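Non-ribosomal peptide synthetase (Streptomyces halstedii, PDB 3WV4) is a non-ribosomal peptide synthetase whose modelled part has the fold of the AMP-binding (ANL) enzymes. Local coordinates at residues 365-370 and 394-399; 223-228 and 348-353; 338-343 and 361-366. All coordinates share one frame; numbering follows the deposited sequence.

Contact 1 (365-370 and 394-399); sequences LPLPGT and GPHVMA
Apolar contact carries most of the meeting between 365-370 and 394-399, and it centres on the imidazole of His396. The methyl CG2 of Thr370 sits over one face of that ring, 3.5 Å from the centroid and 15° off its normal, a CH-pi contact with the methyl almost above the centre. CB of the same threonine closes to 3.4 Å from His396 CE1. Leu367 adds a looser touch, its CD1 approaching CD2 of the histidine obliquely. Beside the histidine in the chain, the Pro395 ring lies against the backbone, with CD 3.3 Å from Gly369 O.

Polar bonding is local or carried by water. Thr370 OG1 takes the crowded position between its own N and carbonyl carbon (chi1 71°), which swings the hydroxyl back to Leu367 O at 2.7 Å, in the carbonyl plane and on a lone pair. The same torsion sets CG2 above the imidazole. A water donates to Thr370 OG1 and lies 3.1 Å from His396 NE2, bridging the two segments beside the methyl-on-ring contact.

Neighbouring elements hold both segments: Pro368 O accepts from Ser224 OG, and Val397 O from Gln217 NE2, both on helix 215-229. The arrangement is that of two facing beta turns, type II at Leu367-Thr370 and type I at Gly394-Val397, flanking strands 371-375 and 388-393, which pair as an antiparallel hairpin in this AMP-binding-enzyme fold.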
loop_
_atom_site.group_PDB
_atom_site.type_symbol
_atom_site.label_atom_id
_atom_site.label_comp_id
_atom_site.label_asym_id
_atom_site.label_seq_id
_atom_site.Cartn_x
_atom_site.Cartn_y
_atom_site.Cartn_z
ATOM N N LEU A 365 -9.941 10.295 -13.305
ATOM C CA LEU A 365 -9.386 9.900 -14.608
ATOM C C LEU A 365 -8.529 8.696 -14.374
ATOM O O LEU A 365 -8.042 8.528 -13.290
ATOM C CB LEU A 365 -8.541 11.032 -15.144
ATOM C CG LEU A 365 -9.304 12.278 -15.538
ATOM C CD1 LEU A 365 -8.371 13.462 -15.688
ATOM C CD2 LEU A 365 -10.036 12.012 -16.847
ATOM N N PRO A 366 -8.330 7.849 -15.400
ATOM C CA PRO A 366 -7.397 6.741 -15.301
ATOM C C PRO A 366 -6.057 7.185 -14.785
ATOM O O PRO A 366 -5.691 8.335 -14.946
ATOM C CB PRO A 366 -7.180 6.314 -16.735
ATOM C CG PRO A 366 -8.237 6.960 -17.551
ATOM C CD PRO A 366 -8.737 8.139 -16.789
ATOM N N LEU A 367 -5.338 6.273 -14.161
ATOM C CA LEU A 367 -3.995 6.558 -13.709
ATOM C C LEU A 367 -3.171 6.841 -14.947
ATOM O O LEU A 367 -3.402 6.252 -16.025
ATOM C CB LEU A 367 -3.400 5.371 -13.020
ATOM C CG LEU A 367 -3.860 4.894 -11.634
ATOM C CD1 LEU A 367 -2.726 4.104 -10.992
ATOM C CD2 LEU A 367 -4.273 6.012 -10.710
ATOM N N PRO A 368 -2.240 7.790 -14.840
ATOM C CA PRO A 368 -1.426 8.051 -16.030
ATOM C C PRO A 368 -0.751 6.762 -16.513
ATOM O O PRO A 368 -0.173 6.042 -15.693
ATOM C CB PRO A 368 -0.373 9.041 -15.518
ATOM C CG PRO A 368 -0.995 9.702 -14.360
ATOM C CD PRO A 368 -2.067 8.808 -13.801
ATOM N N GLY A 369 -0.771 6.531 -17.836
ATOM C CA GLY A 369 -0.155 5.369 -18.418
ATOM C C GLY A 369 -1.033 4.143 -18.435
ATOM O O GLY A 369 -0.523 3.065 -18.699
ATOM N N THR A 370 -2.325 4.266 -18.109
ATOM C CA THR A 370 -3.191 3.084 -18.015
ATOM C C THR A 370 -4.397 3.390 -18.864
ATOM O O THR A 370 -4.531 4.509 -19.285
ATOM C CB THR A 370 -3.620 2.802 -16.552
ATOM O OG1 THR A 370 -4.540 3.795 -16.119
ATOM C CG2 THR A 370 -2.421 2.884 -15.642
ATOM N N GLY A 394 -2.986 -2.062 -18.357
ATOM C CA GLY A 394 -1.796 -1.280 -18.166
ATOM C C GLY A 394 -0.784 -1.894 -17.244
ATOM O O GLY A 394 -0.965 -3.018 -16.756
ATOM N N PRO A 395 0.297 -1.166 -17.006
ATOM C CA PRO A 395 1.456 -1.718 -16.327
ATOM C C PRO A 395 1.292 -1.831 -14.824
ATOM O O PRO A 395 2.243 -2.108 -14.135
ATOM C CB PRO A 395 2.593 -0.729 -16.668
ATOM C CG PRO A 395 2.065 0.115 -17.792
ATOM C CD PRO A 395 0.577 0.159 -17.585
ATOM N N HIS A 396 0.088 -1.597 -14.336
ATOM C CA HIS A 396 -0.285 -1.728 -12.915
ATOM C C HIS A 396 -1.127 -2.985 -12.701
ATOM O O HIS A 396 -1.341 -3.386 -11.558
ATOM C CB HIS A 396 -1.072 -0.515 -12.443
ATOM C CG HIS A 396 -2.329 -0.247 -13.211
ATOM N ND1 HIS A 396 -2.523 -0.603 -14.540
ATOM C CD2 HIS A 396 -3.442 0.426 -12.849
ATOM C CE1 HIS A 396 -3.713 -0.199 -14.936
ATOM N NE2 HIS A 396 -4.290 0.435 -13.933
ATOM N N VAL A 397 -1.668 -3.547 -13.801
ATOM C CA VAL A 397 -2.488 -4.747 -13.690
ATOM C C VAL A 397 -1.591 -5.833 -13.145
ATOM O O VAL A 397 -0.596 -6.147 -13.771
ATOM C CB VAL A 397 -3.020 -5.207 -15.029
ATOM C CG1 VAL A 397 -3.666 -6.605 -14.831
ATOM C CG2 VAL A 397 -4.023 -4.185 -15.569
ATOM N N MET A 398 -1.940 -6.386 -11.989
ATOM C CA MET A 398 -1.066 -7.292 -11.257
ATOM C C MET A 398 -1.094 -8.661 -11.913
ATOM O O MET A 398 -1.780 -8.845 -12.899
ATOM C CB MET A 398 -1.511 -7.373 -9.770
ATOM C CG MET A 398 -1.331 -6.047 -9.018
ATOM S SD MET A 398 0.419 -5.582 -8.827
ATOM C CE MET A 398 0.103 -3.830 -8.463
ATOM N N ALA A 399 -0.337 -9.599 -11.379
ATOM C CA ALA A 399 -0.105 -10.866 -12.028
ATOM C C ALA A 399 -1.207 -11.933 -11.864
ATOM O O ALA A 399 -0.959 -13.017 -12.278
ATOM C CB ALA A 399 1.196 -11.455 -11.529
HETATM O O HOH W 1 -6.440 2.578 -14.589
#

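Contact 2 (223-228 and 348-353); sequences SSINAV and ISIMPP
Val228, at the end of the 223-228 segment, is the main bump of this interface, and the hollow it enters is walled by Ile350, Pro352 and Pro353. With CG1 anti to the backbone N (chi1 -168°), the valine points that one methyl between these residues. There CG1 lies 3.7 Å from Ile350 CG2, 4.1 Å from Pro352 CA and 4.2 Å from Pro353 CD, so a single branch touches three residues. The valine and Ile350 run antiparallel alongside each other, methyl beside methyl.

Ile350 answers with a bump of its own. Its CG1 is anti to the carbonyl carbon and the chain is extended at chi2 (179°), so CD1 reaches back toward the helix one turn earlier, 4.0 Å from Ile225 CG2; these two isoleucines are set roughly perpendicular. At the other end Pro353 leans its CD against the carbonyl of the helix, 3.7 Å from Val228 O.

Beyond the two segments, Ile225 also rests on Ile254 of helix 246-258, and Val228 touches Pro368. The whole is a helix laid against a sheet: helix 215-229 covers the short strand 349-350 and the Pro352-Pro353 pair after it, within the alpha/beta architecture of the AMP-binding enzymes.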
loop_
_atom_site.group_PDB
_atom_site.type_symbol
_atom_site.label_atom_id
_atom_site.label_comp_id
_atom_site.label_asym_id
_atom_site.label_seq_id
_atom_site.Cartn_x
_atom_site.Cartn_y
_atom_site.Cartn_z
ATOM N N SER A 223 4.527 5.204 -8.886
ATOM C CA SER A 223 4.939 6.379 -9.722
ATOM C C SER A 223 3.730 6.998 -10.390
ATOM O O SER A 223 3.625 8.205 -10.532
ATOM C CB SER A 223 5.980 5.955 -10.782
ATOM O OG SER A 223 5.363 5.138 -11.802
ATOM N N SER A 224 2.770 6.186 -10.761
ATOM C CA SER A 224 1.586 6.747 -11.465
ATOM C C SER A 224 0.631 7.486 -10.545
ATOM O O SER A 224 0.099 8.567 -10.859
ATOM C CB SER A 224 0.851 5.623 -12.208
ATOM O OG SER A 224 -0.290 6.099 -12.861
ATOM N N ILE A 225 0.351 6.893 -9.405
ATOM C CA ILE A 225 -0.455 7.574 -8.394
ATOM C C ILE A 225 0.196 8.926 -8.032
ATOM O O ILE A 225 -0.442 9.998 -7.921
ATOM C CB ILE A 225 -0.563 6.666 -7.123
ATOM C CG1 ILE A 225 -1.485 5.482 -7.367
ATOM C CG2 ILE A 225 -1.077 7.486 -5.987
ATOM C CD1 ILE A 225 -1.290 4.319 -6.405
ATOM N N ASN A 226 1.498 8.875 -7.843
ATOM C CA ASN A 226 2.221 10.057 -7.406
ATOM C C ASN A 226 2.306 11.117 -8.482
ATOM O O ASN A 226 2.256 12.303 -8.155
ATOM C CB ASN A 226 3.628 9.802 -6.912
ATOM C CG ASN A 226 4.106 10.980 -6.092
ATOM O OD1 ASN A 226 3.338 11.596 -5.360
ATOM N ND2 ASN A 226 5.282 11.392 -6.328
ATOM N N ALA A 227 2.302 10.716 -9.752
ATOM C CA ALA A 227 2.251 11.732 -10.857
ATOM C C ALA A 227 0.964 12.537 -10.740
ATOM O O ALA A 227 0.902 13.682 -11.152
ATOM C CB ALA A 227 2.295 11.043 -12.202
ATOM N N VAL A 228 -0.108 11.934 -10.229
ATOM C CA VAL A 228 -1.372 12.687 -10.042
ATOM C C VAL A 228 -1.406 13.453 -8.691
ATOM O O VAL A 228 -1.789 14.588 -8.638
ATOM C CB VAL A 228 -2.655 11.820 -10.156
ATOM C CG1 VAL A 228 -3.873 12.709 -10.249
ATOM C CG2 VAL A 228 -2.648 10.922 -11.343
ATOM N N ILE A 348 -7.343 2.525 -9.899
ATOM C CA ILE A 348 -7.913 2.651 -11.234
ATOM C C ILE A 348 -7.996 4.075 -11.712
ATOM O O ILE A 348 -7.638 4.362 -12.881
ATOM C CB ILE A 348 -9.321 2.033 -11.283
ATOM C CG1 ILE A 348 -9.074 0.539 -11.126
ATOM C CG2 ILE A 348 -10.014 2.363 -12.600
ATOM C CD1 ILE A 348 -10.234 -0.394 -10.887
ATOM N N SER A 349 -8.530 4.940 -10.868
ATOM C CA SER A 349 -8.764 6.307 -11.255
ATOM C C SER A 349 -8.502 7.199 -10.082
ATOM O O SER A 349 -8.648 6.777 -8.891
ATOM C CB SER A 349 -10.200 6.531 -11.717
ATOM O OG SER A 349 -11.116 6.395 -10.598
ATOM N N ILE A 350 -8.081 8.415 -10.406
ATOM C CA ILE A 350 -7.898 9.488 -9.436
ATOM C C ILE A 350 -8.417 10.792 -10.025
ATOM O O ILE A 350 -8.212 11.049 -11.172
ATOM C CB ILE A 350 -6.395 9.682 -9.054
ATOM C CG1 ILE A 350 -5.848 8.435 -8.426
ATOM C CG2 ILE A 350 -6.244 10.888 -8.131
ATOM C CD1 ILE A 350 -4.357 8.572 -8.049
ATOM N N MET A 351 -9.175 11.544 -9.241
ATOM C CA MET A 351 -9.610 12.839 -9.622
ATOM C C MET A 351 -8.470 13.766 -9.333
ATOM O O MET A 351 -8.008 13.884 -8.197
ATOM C CB MET A 351 -10.786 13.320 -8.807
ATOM C CG MET A 351 -11.396 14.604 -9.351
ATOM S SD MET A 351 -11.998 14.433 -11.096
ATOM C CE MET A 351 -13.683 14.039 -10.907
ATOM N N PRO A 352 -8.033 14.488 -10.354
ATOM C CA PRO A 352 -6.919 15.381 -10.070
ATOM C C PRO A 352 -7.262 16.436 -9.014
ATOM O O PRO A 352 -8.325 17.030 -9.108
ATOM C CB PRO A 352 -6.662 16.052 -11.431
ATOM C CG PRO A 352 -7.055 15.042 -12.435
ATOM C CD PRO A 352 -8.231 14.277 -11.809
ATOM N N PRO A 353 -6.324 16.721 -8.073
ATOM C CA PRO A 353 -6.550 17.664 -6.973
ATOM C C PRO A 353 -7.110 18.980 -7.397
ATOM O O PRO A 353 -8.050 19.498 -6.735
ATOM C CB PRO A 353 -5.162 17.825 -6.365
ATOM C CG PRO A 353 -4.607 16.490 -6.480
ATOM C CD PRO A 353 -5.109 15.933 -7.829
#

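Contact 3 (338-343 and 361-366); sequences RMYGQT and DSVGLP
Strands 338-340 and 362-366 cross steeply, with 71° between their N-to-C directions and a closest axial approach of 5.5 Å; the CA atoms of Met339 and Val363 are the closest pair, the Met339 side chain pointing away. One hydrogen bond joins the segments. The Arg338 chain, bent at chi2 (113°) and chi3, brings NH2 to Ser362 O at 3.1 Å; the donor stands above the carbonyl plane rather than on a lone pair, and the oxygen meets the guanidinium at its edge, somewhat tilted from its plane. NH2 has a weak second acceptor in Glu358 O.

Two residues along the strand, past Met339, the contact is apolar. Tyr340 CB packs on Val363 CB at 3.6 Å, and Val363 CG2, in the crowded position between N and carbonyl carbon, lies 3.7 Å from the same Tyr340 CB and obliquely near the ring. The phenol then leads off to Asp427 OD2, with Phe439 edge-to-face.

Ser362 fixes the crossing chain locally: its OG accepts from Gly364 N at 2.9 Å, an ST turn, and is also bonded to Leu437 O. Strand 349-350 pairs antiparallel with both strands, and a classic beta bulge, Ile348 and Ser349 facing Tyr340, sits at its start, so the arrangement is that of a strongly twisted, bulged mixed sheet.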
loop_
_atom_site.group_PDB
_atom_site.type_symbol
_atom_site.label_atom_id
_atom_site.label_comp_id
_atom_site.label_asym_id
_atom_site.label_seq_id
_atom_site.Cartn_x
_atom_site.Cartn_y
_atom_site.Cartn_z
ATOM N N ARG A 338 -10.692 12.386 -4.613
ATOM C CA ARG A 338 -11.378 11.139 -4.774
ATOM C C ARG A 338 -10.577 10.187 -5.600
ATOM O O ARG A 338 -9.900 10.588 -6.556
ATOM C CB ARG A 338 -12.775 11.345 -5.371
ATOM C CG ARG A 338 -13.794 12.086 -4.454
ATOM C CD ARG A 338 -14.178 13.487 -5.004
ATOM N NE ARG A 338 -14.808 13.445 -6.302
ATOM C CZ ARG A 338 -14.904 14.434 -7.194
ATOM N NH1 ARG A 338 -14.343 15.621 -7.052
ATOM N NH2 ARG A 338 -15.606 14.199 -8.294
ATOM N N MET A 339 -10.675 8.904 -5.268
ATOM C CA MET A 339 -9.937 7.849 -5.952
ATOM C C MET A 339 -10.795 6.598 -6.003
ATOM O O MET A 339 -11.656 6.426 -5.181
ATOM C CB MET A 339 -8.641 7.529 -5.186
ATOM C CG MET A 339 -7.864 8.800 -4.839
ATOM S SD MET A 339 -6.197 8.521 -4.327
ATOM C CE MET A 339 -6.538 7.687 -2.802
ATOM N N TYR A 340 -10.530 5.734 -6.965
ATOM C CA TYR A 340 -11.206 4.443 -7.035
ATOM C C TYR A 340 -10.204 3.433 -7.480
ATOM O O TYR A 340 -9.313 3.726 -8.305
ATOM C CB TYR A 340 -12.396 4.525 -8.001
ATOM C CG TYR A 340 -12.777 3.224 -8.613
ATOM C CD1 TYR A 340 -13.391 2.192 -7.820
ATOM C CD2 TYR A 340 -12.608 2.989 -9.979
ATOM C CE1 TYR A 340 -13.777 0.997 -8.408
ATOM C CE2 TYR A 340 -12.968 1.778 -10.557
ATOM C CZ TYR A 340 -13.579 0.792 -9.771
ATOM O OH TYR A 340 -13.917 -0.429 -10.352
ATOM N N GLY A 341 -10.283 2.254 -6.911
ATOM C CA GLY A 341 -9.401 1.190 -7.294
ATOM C C GLY A 341 -9.819 -0.157 -6.764
ATOM O O GLY A 341 -10.774 -0.251 -6.006
ATOM N N GLN A 342 -9.065 -1.188 -7.143
ATOM C CA GLN A 342 -9.178 -2.543 -6.594
ATOM C C GLN A 342 -7.777 -2.998 -6.353
ATOM O O GLN A 342 -6.875 -2.588 -7.081
ATOM C CB GLN A 342 -9.758 -3.541 -7.631
ATOM C CG GLN A 342 -11.260 -3.461 -7.842
ATOM C CD GLN A 342 -11.788 -4.510 -8.831
ATOM O OE1 GLN A 342 -11.043 -5.186 -9.550
ATOM N NE2 GLN A 342 -13.066 -4.682 -8.820
ATOM N N THR A 343 -7.634 -3.978 -5.468
ATOM C CA THR A 343 -6.364 -4.616 -5.209
ATOM C C THR A 343 -5.716 -5.262 -6.433
ATOM O O THR A 343 -4.488 -5.150 -6.635
ATOM C CB THR A 343 -6.540 -5.653 -4.091
ATOM O OG1 THR A 343 -7.079 -5.016 -2.937
ATOM C CG2 THR A 343 -5.208 -6.208 -3.725
ATOM N N ASP A 361 -19.966 13.430 -9.297
ATOM C CA ASP A 361 -20.238 11.969 -9.362
ATOM C C ASP A 361 -19.129 11.092 -9.880
ATOM O O ASP A 361 -19.319 9.851 -10.000
ATOM C CB ASP A 361 -21.466 11.714 -10.257
ATOM C CG ASP A 361 -22.742 12.157 -9.604
ATOM O OD1 ASP A 361 -22.816 12.100 -8.345
ATOM O OD2 ASP A 361 -23.668 12.552 -10.352
ATOM N N SER A 362 -18.031 11.731 -10.312
ATOM C CA SER A 362 -16.935 11.008 -10.910
ATOM C C SER A 362 -15.974 10.538 -9.839
ATOM O O SER A 362 -15.795 11.187 -8.822
ATOM C CB SER A 362 -16.195 11.916 -11.973
ATOM O OG SER A 362 -15.059 11.247 -12.492
ATOM N N VAL A 363 -15.296 9.441 -10.130
ATOM C CA VAL A 363 -14.143 8.977 -9.371
ATOM C C VAL A 363 -12.803 9.244 -10.120
ATOM O O VAL A 363 -11.779 8.570 -9.905
ATOM C CB VAL A 363 -14.245 7.470 -9.034
ATOM C CG1 VAL A 363 -15.325 7.252 -7.988
ATOM C CG2 VAL A 363 -14.473 6.613 -10.274
ATOM N N GLY A 364 -12.846 10.175 -11.045
ATOM C CA GLY A 364 -11.617 10.693 -11.671
ATOM C C GLY A 364 -11.213 10.076 -12.972
ATOM O O GLY A 364 -12.020 9.411 -13.684
ATOM N N LEU A 365 -9.941 10.295 -13.305
ATOM C CA LEU A 365 -9.386 9.900 -14.608
ATOM C C LEU A 365 -8.529 8.696 -14.374
ATOM O O LEU A 365 -8.042 8.528 -13.290
ATOM C CB LEU A 365 -8.541 11.032 -15.144
ATOM C CG LEU A 365 -9.304 12.278 -15.538
ATOM C CD1 LEU A 365 -8.371 13.462 -15.688
ATOM C CD2 LEU A 365 -10.036 12.012 -16.847
ATOM N N PRO A 366 -8.330 7.849 -15.400
ATOM C CA PRO A 366 -7.397 6.741 -15.301
ATOM C C PRO A 366 -6.057 7.185 -14.785
ATOM O O PRO A 366 -5.691 8.335 -14.946
ATOM C CB PRO A 366 -7.180 6.314 -16.735
ATOM C CG PRO A 366 -8.237 6.960 -17.551
ATOM C CD PRO A 366 -8.737 8.139 -16.789
#

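In the fold
The three contacts are all partly buried, yet each uses a different chemistry in one neighbourhood. Contact 3 uses the start of strand 362-366 and contact 1 the turn after its end; their segments overlap at Leu365 and Pro366, which touch in neither. Contact 2 instead presses helix 215-229 on the adjoining strand 349-350. Contact 2 is almost entirely apolar; contact 3 combines a charged side chain with a backbone carbonyl; contact 1, between turns, relies on a ring face and a bridging water. They interlock: Pro368 of contact 1 meets Val228 of contact 2, and Ser349 OG of contact 2 hydrogen-bonds Val363 O of contact 3. Strand 349-350 thus links the helix layer to the crossing strands.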